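Local structure of envelope glycoprotein (5XEA) at residues K161-T164 with S170-E173; H174-P179 with F195-E200; R330-L335 with F350-C355. The protein probably attaches the virus to its host-cell receptor and later drives fusion of the virion membrane with that of the host. All coordinates share one frame; numbering follows the deposited sequence.

Interaction 1: K161-T164 with S170-E173; sequences KVST and STVE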
ATOM      1  N   LYS B 161       4.376  26.613  -5.561  1.00 49.98           N
ATOM      2  CA  LYS B 161       4.841  26.155  -6.855  1.00 42.49           C
ATOM      3  C   LYS B 161       4.207  24.809  -7.170  1.00 47.92           C
ATOM      4  O   LYS B 161       3.761  24.081  -6.275  1.00 45.19           O
ATOM      5  CB  LYS B 161       6.364  26.053  -6.856  1.00 48.95           C
ATOM      6  CG  LYS B 161       7.064  27.381  -6.625  1.00 47.09           C
ATOM      7  CD  LYS B 161       6.857  28.306  -7.816  1.00 54.39           C
ATOM      8  CE  LYS B 161       7.736  29.546  -7.718  1.00 69.03           C
ATOM      9  NZ  LYS B 161       7.558  30.428  -8.905  1.00 75.13           N
ATOM     10  N   VAL B 162       4.137  24.492  -8.457  1.00 45.61           N
ATOM     11  CA  VAL B 162       3.776  23.140  -8.860  1.00 43.54           C
ATOM     12  C   VAL B 162       5.019  22.270  -8.747  1.00 48.04           C
ATOM     13  O   VAL B 162       6.124  22.696  -9.099  1.00 47.49           O
ATOM     14  CB  VAL B 162       3.197  23.129 -10.283  1.00 48.47           C
ATOM     15  CG1 VAL B 162       3.069  21.689 -10.811  1.00 45.92           C
ATOM     16  CG2 VAL B 162       1.865  23.847 -10.308  1.00 45.91           C
ATOM     17  N   SER B 163       4.857  21.058  -8.233  1.00 42.50           N
ATOM     18  CA  SER B 163       5.974  20.147  -7.998  1.00 43.15           C
ATOM     19  C   SER B 163       5.805  18.961  -8.935  1.00 41.29           C
ATOM     20  O   SER B 163       4.974  18.083  -8.691  1.00 39.79           O
ATOM     21  CB  SER B 163       6.017  19.711  -6.532  1.00 51.60           C
ATOM     22  OG  SER B 163       7.114  18.854  -6.265  1.00 45.79           O
ATOM     23  N   THR B 164       6.590  18.951 -10.009  1.00 40.12           N
ATOM     24  CA  THR B 164       6.541  17.886 -10.993  1.00 39.19           C
ATOM     25  C   THR B 164       7.364  16.707 -10.496  1.00 41.35           C
ATOM     26  O   THR B 164       8.503  16.876 -10.050  1.00 43.49           O
ATOM     27  CB  THR B 164       7.049  18.399 -12.339  1.00 41.36           C
ATOM     28  OG1 THR B 164       6.014  19.178 -12.947  1.00 42.78           O
ATOM     29  CG2 THR B 164       7.478  17.232 -13.290  1.00 35.39           C
ATOM     30  N   SER B 170      13.390  12.496  -7.860  1.00 40.18           N
ATOM     31  CA  SER B 170      13.594  13.931  -7.801  1.00 44.17           C
ATOM     32  C   SER B 170      12.310  14.672  -8.185  1.00 41.09           C
ATOM     33  O   SER B 170      11.368  14.101  -8.738  1.00 40.28           O
ATOM     34  CB  SER B 170      14.745  14.337  -8.722  1.00 44.50           C
ATOM     35  OG  SER B 170      15.955  13.761  -8.264  1.00 45.91           O
ATOM     36  N   THR B 171      12.277  15.961  -7.876  1.00 39.04           N
ATOM     37  CA  THR B 171      11.145  16.802  -8.235  1.00 48.69           C
ATOM     38  C   THR B 171      11.642  18.125  -8.802  1.00 47.79           C
ATOM     39  O   THR B 171      12.729  18.597  -8.457  1.00 43.60           O
ATOM     40  CB  THR B 171      10.231  17.086  -7.031  1.00 47.04           C
ATOM     41  OG1 THR B 171      10.958  17.842  -6.054  1.00 53.18           O
ATOM     42  CG2 THR B 171       9.736  15.780  -6.401  1.00 46.19           C
ATOM     43  N   VAL B 172      10.812  18.730  -9.652  1.00 47.79           N
ATOM     44  CA  VAL B 172      11.089  20.033 -10.245  1.00 45.15           C
ATOM     45  C   VAL B 172       9.960  20.978  -9.865  1.00 43.52           C
ATOM     46  O   VAL B 172       8.802  20.752 -10.239  1.00 45.06           O
ATOM     47  CB  VAL B 172      11.230  19.952 -11.775  1.00 39.22           C
ATOM     48  CG1 VAL B 172      11.654  21.306 -12.335  1.00 45.27           C
ATOM     49  CG2 VAL B 172      12.228  18.864 -12.167  1.00 47.19           C
ATOM     50  N   GLU B 173      10.295  22.046  -9.156  1.00 45.23           N
ATOM     51  CA  GLU B 173       9.306  23.023  -8.716  1.00 55.42           C
ATOM     52  C   GLU B 173       9.264  24.195  -9.689  1.00 60.68           C
ATOM     53  O   GLU B 173      10.307  24.741 -10.065  1.00 55.59           O
ATOM     54  CB  GLU B 173       9.604  23.499  -7.296  1.00 55.67           C
ATOM     55  CG  GLU B 173       9.093  22.531  -6.224  1.00 57.13           C
ATOM     56  CD  GLU B 173       9.882  21.229  -6.181  1.00 62.09           C
ATOM     57  OE1 GLU B 173       9.289  20.147  -6.394  1.00 58.16           O
ATOM     58  OE2 GLU B 173      11.103  21.296  -5.939  1.00 64.62           O
TER
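Two backbone hydrogen bonds tie T164 to V172: T164 N gives its hydrogen to V172 O at 2.9 Å, and V172 N returns one to T164 O at 3.0 Å. One step along, S163 faces E173 as a non-hydrogen-bonded pair. Two CA-H...O contacts flank the hydrogen-bonded T164/V172 pair, one on either side: E173 CA lies 3.2 Å from V162 O, and T171 CA the same distance from T164 O.

The side-chain bonds gather on the face that carries S163 and E173. With chi1 at -178°, S163 OG swings over toward the glutamate and donates to E173 OE1 at 2.5 Å on the anti lone pair. T171 OG1 donates to the syn lone pair of the same oxygen at 2.9 Å. The glutamate chain folds back at chi2 (70°) to reach them, so OE1 is gripped by two hydroxyls, one on each lone pair.

Apolar contact is modest, with K161 CB against E173 CB on this face. On the other face T164 and V172 both pack on L180, while T164 OG1 bonds to E40.

S170 and V172 also touch glycan sugars. Strands 159-165 and 171-174 form an antiparallel beta hairpin, added to the larger sheet through strand 133-156.

Interaction 2: H174-P179 with F195-E200; sequences HSAGEP and FEIQRE
A176 CB meets F195 and I197, the small apolar bridge between a type I beta turn, S175 to E178, and the chain entering strand 197-209. The methyl lies 4.3 Å from F195 CE1, coming at the ring obliquely, and 4.5 Å from I197 CG1. Its approach to the backbone is similar, with F195 O 4.1 Å away. No hydrogen bond crosses between the segments, so the join rests on these loose van der Waals contacts.

The aromatic and the isoleucine are placed by their own surroundings. F195 CB does not point at A176, but a chi1 of 57° brings CE1 to the methyl, and the ring meets that of F151 with the two planes nearly parallel. V162 and T35 also touch the phenylalanine, while I197 packs on V160 and T35. The backbone of E196 bonds to S36, and Q198 and E200 pair with T34 and R32, which lays this segment along strand 24-35.

On the other side, the turn holds A176 in position. E178 N closes it on S175 O at 3.1 Å, and S175 OG accepts from G177 N, an ST turn within the same few residues. A weak bond from S175 N to E178 OE1 spans the turn as well. H174, the last residue of strand 171-174, is fixed at its far nitrogen, where NE2 bonds to T164 OG1 and more weakly to E40. Its other nitrogen, ND1, donates to S175 O at 2.9 Å, from 46° out of the carbonyl plane; E178 N reaches that oxygen from the opposite face.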
ATOM      1  N   HIS B 174       8.060  24.552 -10.123  1.00 58.66           N
ATOM      2  CA  HIS B 174       7.900  25.613 -11.101  1.00 51.29           C
ATOM      3  C   HIS B 174       6.534  26.259 -10.924  1.00 55.16           C
ATOM      4  O   HIS B 174       5.622  25.682 -10.324  1.00 54.70           O
ATOM      5  CB  HIS B 174       8.046  25.087 -12.525  1.00 49.40           C
ATOM      6  CG  HIS B 174       7.102  23.972 -12.846  1.00 56.65           C
ATOM      7  ND1 HIS B 174       5.933  24.166 -13.546  1.00 56.75           N
ATOM      8  CD2 HIS B 174       7.154  22.650 -12.556  1.00 49.87           C
ATOM      9  CE1 HIS B 174       5.305  23.010 -13.678  1.00 54.24           C
ATOM     10  NE2 HIS B 174       6.023  22.076 -13.084  1.00 49.22           N
ATOM     11  N   SER B 175       6.401  27.466 -11.466  1.00 48.62           N
ATOM     12  CA  SER B 175       5.104  28.120 -11.461  1.00 56.65           C
ATOM     13  C   SER B 175       4.178  27.439 -12.463  1.00 59.20           C
ATOM     14  O   SER B 175       4.618  26.799 -13.417  1.00 66.03           O
ATOM     15  CB  SER B 175       5.251  29.602 -11.789  1.00 54.99           C
ATOM     16  OG  SER B 175       4.368  29.948 -12.838  1.00 75.64           O
ATOM     17  N   ALA B 176       2.873  27.576 -12.239  1.00 60.45           N
ATOM     18  CA  ALA B 176       1.908  26.916 -13.114  1.00 64.66           C
ATOM     19  C   ALA B 176       1.941  27.469 -14.533  1.00 70.75           C
ATOM     20  O   ALA B 176       1.511  26.779 -15.463  1.00 64.44           O
ATOM     21  CB  ALA B 176       0.494  27.034 -12.535  1.00 66.03           C
ATOM     22  N   GLY B 177       2.428  28.695 -14.722  1.00 60.15           N
ATOM     23  CA  GLY B 177       2.554  29.250 -16.054  1.00 69.15           C
ATOM     24  C   GLY B 177       3.859  28.965 -16.760  1.00 69.47           C
ATOM     25  O   GLY B 177       3.970  29.233 -17.956  1.00 74.52           O
ATOM     26  N   GLU B 178       4.859  28.438 -16.044  1.00 64.22           N
ATOM     27  CA  GLU B 178       6.144  28.083 -16.640  1.00 59.67           C
ATOM     28  C   GLU B 178       6.122  26.617 -17.055  1.00 62.85           C
ATOM     29  O   GLU B 178       6.215  25.739 -16.185  1.00 59.40           O
ATOM     30  CB  GLU B 178       7.295  28.323 -15.661  1.00 71.82           C
ATOM     31  CG  GLU B 178       7.522  29.759 -15.249  1.00 94.19           C
ATOM     32  CD  GLU B 178       8.622  29.905 -14.201  1.00105.42           C
ATOM     33  OE1 GLU B 178       8.793  28.976 -13.379  1.00102.52           O
ATOM     34  OE2 GLU B 178       9.317  30.947 -14.203  1.00108.70           O
ATOM     35  N   PRO B 179       6.014  26.299 -18.341  1.00 68.99           N
ATOM     36  CA  PRO B 179       6.121  24.896 -18.756  1.00 61.60           C
ATOM     37  C   PRO B 179       7.546  24.405 -18.574  1.00 57.27           C
ATOM     38  O   PRO B 179       8.504  25.176 -18.638  1.00 53.60           O
ATOM     39  CB  PRO B 179       5.729  24.924 -20.238  1.00 67.53           C
ATOM     40  CG  PRO B 179       5.309  26.350 -20.537  1.00 73.80           C
ATOM     41  CD  PRO B 179       5.942  27.210 -19.492  1.00 72.78           C
ATOM     42  N   PHE B 195      -4.092  24.556 -15.893  1.00 56.26           N
ATOM     43  CA  PHE B 195      -4.860  24.864 -14.695  1.00 57.21           C
ATOM     44  C   PHE B 195      -4.228  26.078 -14.036  1.00 59.63           C
ATOM     45  O   PHE B 195      -3.110  26.480 -14.369  1.00 61.20           O
ATOM     46  CB  PHE B 195      -4.919  23.676 -13.716  1.00 57.05           C
ATOM     47  CG  PHE B 195      -3.556  23.162 -13.267  1.00 61.64           C
ATOM     48  CD1 PHE B 195      -2.810  23.843 -12.309  1.00 54.40           C
ATOM     49  CD2 PHE B 195      -3.046  21.969 -13.783  1.00 55.51           C
ATOM     50  CE1 PHE B 195      -1.572  23.365 -11.897  1.00 55.97           C
ATOM     51  CE2 PHE B 195      -1.810  21.482 -13.376  1.00 52.17           C
ATOM     52  CZ  PHE B 195      -1.070  22.180 -12.434  1.00 48.47           C
ATOM     53  N   GLU B 196      -4.947  26.644 -13.077  1.00 56.57           N
ATOM     54  CA  GLU B 196      -4.442  27.756 -12.291  1.00 67.96           C
ATOM     55  C   GLU B 196      -4.473  27.407 -10.812  1.00 59.46           C
ATOM     56  O   GLU B 196      -5.295  26.604 -10.360  1.00 53.93           O
ATOM     57  CB  GLU B 196      -5.245  29.028 -12.549  1.00 78.75           C
ATOM     58  CG  GLU B 196      -4.985  29.633 -13.915  1.00 92.45           C
ATOM     59  CD  GLU B 196      -6.230  30.240 -14.522  1.00109.72           C
ATOM     60  OE1 GLU B 196      -7.306  29.616 -14.411  1.00117.86           O
ATOM     61  OE2 GLU B 196      -6.132  31.342 -15.104  1.00113.92           O
ATOM     62  N   ILE B 197      -3.543  27.997 -10.070  1.00 57.09           N
ATOM     63  CA  ILE B 197      -3.532  27.868  -8.621  1.00 49.61           C
ATOM     64  C   ILE B 197      -4.490  28.911  -8.059  1.00 59.63           C
ATOM     65  O   ILE B 197      -4.367  30.103  -8.358  1.00 65.89           O
ATOM     66  CB  ILE B 197      -2.114  28.036  -8.055  1.00 60.06           C
ATOM     67  CG1 ILE B 197      -1.252  26.829  -8.444  1.00 66.62           C
ATOM     68  CG2 ILE B 197      -2.157  28.204  -6.552  1.00 70.50           C
ATOM     69  CD1 ILE B 197       0.191  26.946  -8.012  1.00 70.90           C
ATOM     70  N   GLN B 198      -5.453  28.457  -7.260  1.00 63.44           N
ATOM     71  CA  GLN B 198      -6.510  29.290  -6.707  1.00 58.86           C
ATOM     72  C   GLN B 198      -6.306  29.449  -5.210  1.00 65.34           C
ATOM     73  O   GLN B 198      -6.001  28.477  -4.511  1.00 60.32           O
ATOM     74  CB  GLN B 198      -7.878  28.668  -6.990  1.00 63.29           C
ATOM     75  CG  GLN B 198      -7.979  28.111  -8.393  1.00 75.42           C
ATOM     76  CD  GLN B 198      -9.307  27.457  -8.683  1.00 82.99           C
ATOM     77  OE1 GLN B 198      -9.643  26.420  -8.112  1.00 85.68           O
ATOM     78  NE2 GLN B 198     -10.072  28.057  -9.587  1.00 83.63           N
ATOM     79  N   ARG B 199      -6.481  30.677  -4.726  1.00 66.99           N
ATOM     80  CA  ARG B 199      -6.327  31.042  -3.324  1.00 58.96           C
ATOM     81  C   ARG B 199      -7.697  31.144  -2.662  1.00 65.09           C
ATOM     82  O   ARG B 199      -8.691  31.477  -3.311  1.00 60.14           O
ATOM     83  CB  ARG B 199      -5.571  32.370  -3.216  1.00 73.57           C
ATOM     84  CG  ARG B 199      -5.337  32.892  -1.819  1.00 79.84           C
ATOM     85  CD  ARG B 199      -5.017  34.378  -1.857  1.00 84.06           C
ATOM     86  NE  ARG B 199      -4.966  34.958  -0.520  1.00 94.18           N
ATOM     87  CZ  ARG B 199      -3.863  35.439   0.042  1.00 97.76           C
ATOM     88  NH1 ARG B 199      -2.714  35.417  -0.623  1.00 95.85           N
ATOM     89  NH2 ARG B 199      -3.910  35.950   1.267  1.00 96.12           N
ATOM     90  N   GLU B 200      -7.749  30.850  -1.360  1.00 68.58           N
ATOM     91  CA  GLU B 200      -9.030  30.757  -0.672  1.00 69.47           C
ATOM     92  C   GLU B 200      -8.810  30.751   0.838  1.00 63.84           C
ATOM     93  O   GLU B 200      -7.864  30.125   1.331  1.00 56.71           O
ATOM     94  CB  GLU B 200      -9.779  29.493  -1.107  1.00 76.76           C
ATOM     95  CG  GLU B 200     -11.243  29.452  -0.740  1.00 89.65           C
ATOM     96  CD  GLU B 200     -11.916  28.187  -1.245  1.00100.77           C
ATOM     97  OE1 GLU B 200     -11.189  27.231  -1.590  1.00109.02           O
ATOM     98  OE2 GLU B 200     -13.164  28.143  -1.304  1.00105.95           O
TER

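Interaction 3: R330-L335 with F350-C355; sequences RLIGRL and FLLHQC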
ATOM      1  N   ARG B 330     -46.667   9.393  41.847  1.00 39.94           N
ATOM      2  CA  ARG B 330     -46.884   9.736  40.444  1.00 43.27           C
ATOM      3  C   ARG B 330     -45.612   9.629  39.604  1.00 41.36           C
ATOM      4  O   ARG B 330     -45.694   9.694  38.375  1.00 43.93           O
ATOM      5  CB  ARG B 330     -47.465  11.148  40.318  1.00 52.92           C
ATOM      6  CG  ARG B 330     -48.990  11.204  40.459  1.00 72.40           C
ATOM      7  CD  ARG B 330     -49.525  12.624  40.608  1.00 85.85           C
ATOM      8  NE  ARG B 330     -49.461  13.086  41.993  1.00105.06           N
ATOM      9  CZ  ARG B 330     -48.812  14.175  42.400  1.00113.89           C
ATOM     10  NH1 ARG B 330     -48.154  14.933  41.530  1.00113.66           N
ATOM     11  NH2 ARG B 330     -48.804  14.497  43.688  1.00114.07           N
ATOM     12  N   LEU B 331     -44.457   9.443  40.248  1.00 43.48           N
ATOM     13  CA  LEU B 331     -43.169   9.461  39.560  1.00 46.94           C
ATOM     14  C   LEU B 331     -43.094   8.394  38.475  1.00 46.75           C
ATOM     15  O   LEU B 331     -42.701   8.676  37.335  1.00 44.80           O
ATOM     16  CB  LEU B 331     -42.039   9.267  40.577  1.00 44.47           C
ATOM     17  CG  LEU B 331     -40.631   9.132  39.981  1.00 45.17           C
ATOM     18  CD1 LEU B 331     -40.288  10.343  39.154  1.00 42.78           C
ATOM     19  CD2 LEU B 331     -39.593   8.945  41.065  1.00 46.37           C
ATOM     20  N   ILE B 332     -43.438   7.152  38.811  1.00 46.37           N
ATOM     21  CA  ILE B 332     -43.275   6.073  37.837  1.00 50.19           C
ATOM     22  C   ILE B 332     -44.160   6.322  36.623  1.00 47.74           C
ATOM     23  O   ILE B 332     -43.714   6.204  35.470  1.00 47.06           O
ATOM     24  CB  ILE B 332     -43.551   4.709  38.496  1.00 46.72           C
ATOM     25  CG1 ILE B 332     -42.394   4.355  39.435  1.00 43.00           C
ATOM     26  CG2 ILE B 332     -43.756   3.626  37.441  1.00 49.00           C
ATOM     27  CD1 ILE B 332     -42.674   3.187  40.341  1.00 45.28           C
ATOM     28  N   GLY B 333     -45.407   6.727  36.862  1.00 42.45           N
ATOM     29  CA  GLY B 333     -46.286   7.086  35.760  1.00 42.99           C
ATOM     30  C   GLY B 333     -45.681   8.143  34.854  1.00 56.36           C
ATOM     31  O   GLY B 333     -45.818   8.082  33.627  1.00 54.23           O
ATOM     32  N   ARG B 334     -44.974   9.112  35.441  1.00 52.73           N
ATOM     33  CA  ARG B 334     -44.312  10.141  34.641  0.58 50.54           C
ATOM     34  C   ARG B 334     -43.111   9.587  33.873  1.00 51.47           C
ATOM     35  O   ARG B 334     -42.799  10.069  32.779  1.00 53.07           O
ATOM     36  CB  ARG B 334     -43.873  11.302  35.532  0.58 45.92           C
ATOM     37  CG  ARG B 334     -44.925  12.367  35.731  0.58 58.09           C
ATOM     38  CD  ARG B 334     -44.279  13.730  35.932  0.58 60.96           C
ATOM     39  NE  ARG B 334     -43.406  13.772  37.099  0.58 57.96           N
ATOM     40  CZ  ARG B 334     -42.361  14.586  37.205  0.58 57.93           C
ATOM     41  NH1 ARG B 334     -42.062  15.405  36.198  0.58 42.47           N
ATOM     42  NH2 ARG B 334     -41.608  14.566  38.300  0.58 39.33           N
ATOM     43  N   LEU B 335     -42.416   8.590  34.428  1.00 45.33           N
ATOM     44  CA  LEU B 335     -41.258   8.027  33.736  1.00 47.35           C
ATOM     45  C   LEU B 335     -41.684   7.208  32.523  1.00 53.99           C
ATOM     46  O   LEU B 335     -41.011   7.223  31.486  1.00 61.08           O
ATOM     47  CB  LEU B 335     -40.425   7.176  34.693  1.00 45.57           C
ATOM     48  CG  LEU B 335     -39.600   7.967  35.705  1.00 41.19           C
ATOM     49  CD1 LEU B 335     -38.921   7.033  36.679  1.00 46.57           C
ATOM     50  CD2 LEU B 335     -38.587   8.869  35.009  1.00 45.90           C
ATOM     51  N   PHE B 350     -44.239  -3.127  42.760  1.00 41.47           N
ATOM     52  CA  PHE B 350     -45.288  -2.134  42.928  1.00 43.75           C
ATOM     53  C   PHE B 350     -46.445  -2.475  42.009  1.00 47.27           C
ATOM     54  O   PHE B 350     -46.266  -3.101  40.959  1.00 44.85           O
ATOM     55  CB  PHE B 350     -44.812  -0.705  42.626  1.00 41.52           C
ATOM     56  CG  PHE B 350     -44.184  -0.549  41.252  1.00 44.56           C
ATOM     57  CD1 PHE B 350     -44.939  -0.149  40.161  1.00 44.40           C
ATOM     58  CD2 PHE B 350     -42.836  -0.830  41.055  1.00 45.90           C
ATOM     59  CE1 PHE B 350     -44.346  -0.031  38.883  1.00 41.31           C
ATOM     60  CE2 PHE B 350     -42.243  -0.703  39.782  1.00 47.07           C
ATOM     61  CZ  PHE B 350     -43.001  -0.298  38.713  1.00 43.88           C
ATOM     62  N   LEU B 351     -47.627  -2.050  42.429  1.00 40.10           N
ATOM     63  CA  LEU B 351     -48.843  -2.088  41.643  1.00 40.59           C
ATOM     64  C   LEU B 351     -49.012  -0.754  40.939  1.00 40.33           C
ATOM     65  O   LEU B 351     -48.426   0.260  41.326  1.00 40.62           O
ATOM     66  CB  LEU B 351     -50.066  -2.343  42.540  1.00 46.04           C
ATOM     67  CG  LEU B 351     -50.102  -3.571  43.447  1.00 47.55           C
ATOM     68  CD1 LEU B 351     -51.324  -3.505  44.387  1.00 47.34           C
ATOM     69  CD2 LEU B 351     -50.153  -4.814  42.605  1.00 49.47           C
ATOM     70  N   LEU B 352     -49.852  -0.753  39.920  1.00 40.80           N
ATOM     71  CA  LEU B 352     -50.220   0.478  39.238  1.00 43.12           C
ATOM     72  C   LEU B 352     -51.730   0.648  39.302  1.00 44.33           C
ATOM     73  O   LEU B 352     -52.484  -0.261  38.930  1.00 53.03           O
ATOM     74  CB  LEU B 352     -49.724   0.472  37.786  1.00 42.14           C
ATOM     75  CG  LEU B 352     -48.205   0.577  37.611  1.00 43.06           C
ATOM     76  CD1 LEU B 352     -47.817   0.465  36.148  1.00 40.91           C
ATOM     77  CD2 LEU B 352     -47.670   1.890  38.207  1.00 41.86           C
ATOM     78  N   HIS B 353     -52.165   1.806  39.779  1.00 47.01           N
ATOM     79  CA  HIS B 353     -53.580   2.141  39.827  1.00 41.53           C
ATOM     80  C   HIS B 353     -53.916   3.076  38.675  1.00 50.09           C
ATOM     81  O   HIS B 353     -53.159   4.008  38.393  1.00 47.89           O
ATOM     82  CB  HIS B 353     -53.951   2.804  41.159  1.00 41.27           C
ATOM     83  CG  HIS B 353     -53.710   1.934  42.353  1.00 50.95           C
ATOM     84  ND1 HIS B 353     -54.447   0.798  42.613  1.00 55.48           N
ATOM     85  CD2 HIS B 353     -52.815   2.042  43.362  1.00 48.11           C
ATOM     86  CE1 HIS B 353     -54.000   0.230  43.720  1.00 51.31           C
ATOM     87  NE2 HIS B 353     -53.012   0.967  44.194  1.00 56.40           N
ATOM     88  N   GLN B 354     -55.057   2.843  38.029  1.00 51.13           N
ATOM     89  CA  GLN B 354     -55.452   3.600  36.854  1.00 59.92           C
ATOM     90  C   GLN B 354     -56.903   4.056  36.976  1.00 66.21           C
ATOM     91  O   GLN B 354     -57.669   3.557  37.797  1.00 59.12           O
ATOM     92  CB  GLN B 354     -55.270   2.763  35.586  1.00 68.11           C
ATOM     93  CG  GLN B 354     -55.025   3.604  34.340  1.00 84.59           C
ATOM     94  CD  GLN B 354     -55.042   2.792  33.067  1.00 91.37           C
ATOM     95  OE1 GLN B 354     -54.701   1.611  33.071  1.00 93.31           O
ATOM     96  NE2 GLN B 354     -55.458   3.418  31.966  1.00 93.83           N
ATOM     97  N   CYS B 355     -57.268   4.997  36.107  1.00 80.06           N
ATOM     98  CA  CYS B 355     -58.613   5.593  35.979  1.00 93.17           C
ATOM     99  C   CYS B 355     -59.173   5.985  37.355  1.00 91.80           C
ATOM    100  O   CYS B 355     -59.180   7.171  37.704  1.00 89.48           O
ATOM    101  CB  CYS B 355     -59.552   4.625  35.242  1.00107.14           C
ATOM    102  SG  CYS B 355     -61.145   4.238  36.024  1.00123.07           S
TER
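I332 carries its CG1 anti to the carbonyl carbon (chi1 -72°) and runs on extended, which sends CD1 out from the helix toward F350. The phenylalanine answers from the opposite direction: with chi1 at 55° its CG stands between backbone N and carbonyl carbon, and the ring presents a face to the isoleucine. CD1 sits over the middle of that face, 3.8 Å from the ring centroid and 6° off the normal, a CH-pi contact. The second branch, I332 CG2, is 4.0 Å from F350 CE1 at the ring's rim and 4.3 Å from L352 CD2, so the forked isoleucine spans two residues of the strand.

Short helix 331-335, which follows the long helix 282-327, is thereby packed against a two-stranded antiparallel sheet, 341-344 with 350-354. I332 also touches S342 and F344 of the partner strand and A325 of the long helix. The sheet does not stop at the chain boundary: F350, L352, H353 and Q354 pair antiparallel with a strand of the second subunit, and C355, though poorly ordered, forms a disulfide with C2 of that subunit. I395 of the third subunit packs on both F350 and L352.

How the interactions relate
Along the chain the three contacts follow one another without nesting. Interactions 1 and 2 are neighbours, their centres 12 Å apart: strand 171-174 runs straight from the hairpin into the turn of interaction 2, and V162 N probably bonds to H174 O. Interaction 1 stays within the sheet that holds the hairpin; interaction 2 passes from the following turn to strand 197-209 of another antiparallel sheet. Interaction 3 lies far off, its centre 75 Å from that of interaction 1 and 72 Å from that of interaction 2, beyond the long helix 282-327. No other subunit touches the first two contacts, whereas the third joins all three chains, as suits an elongated trimeric fusion protein.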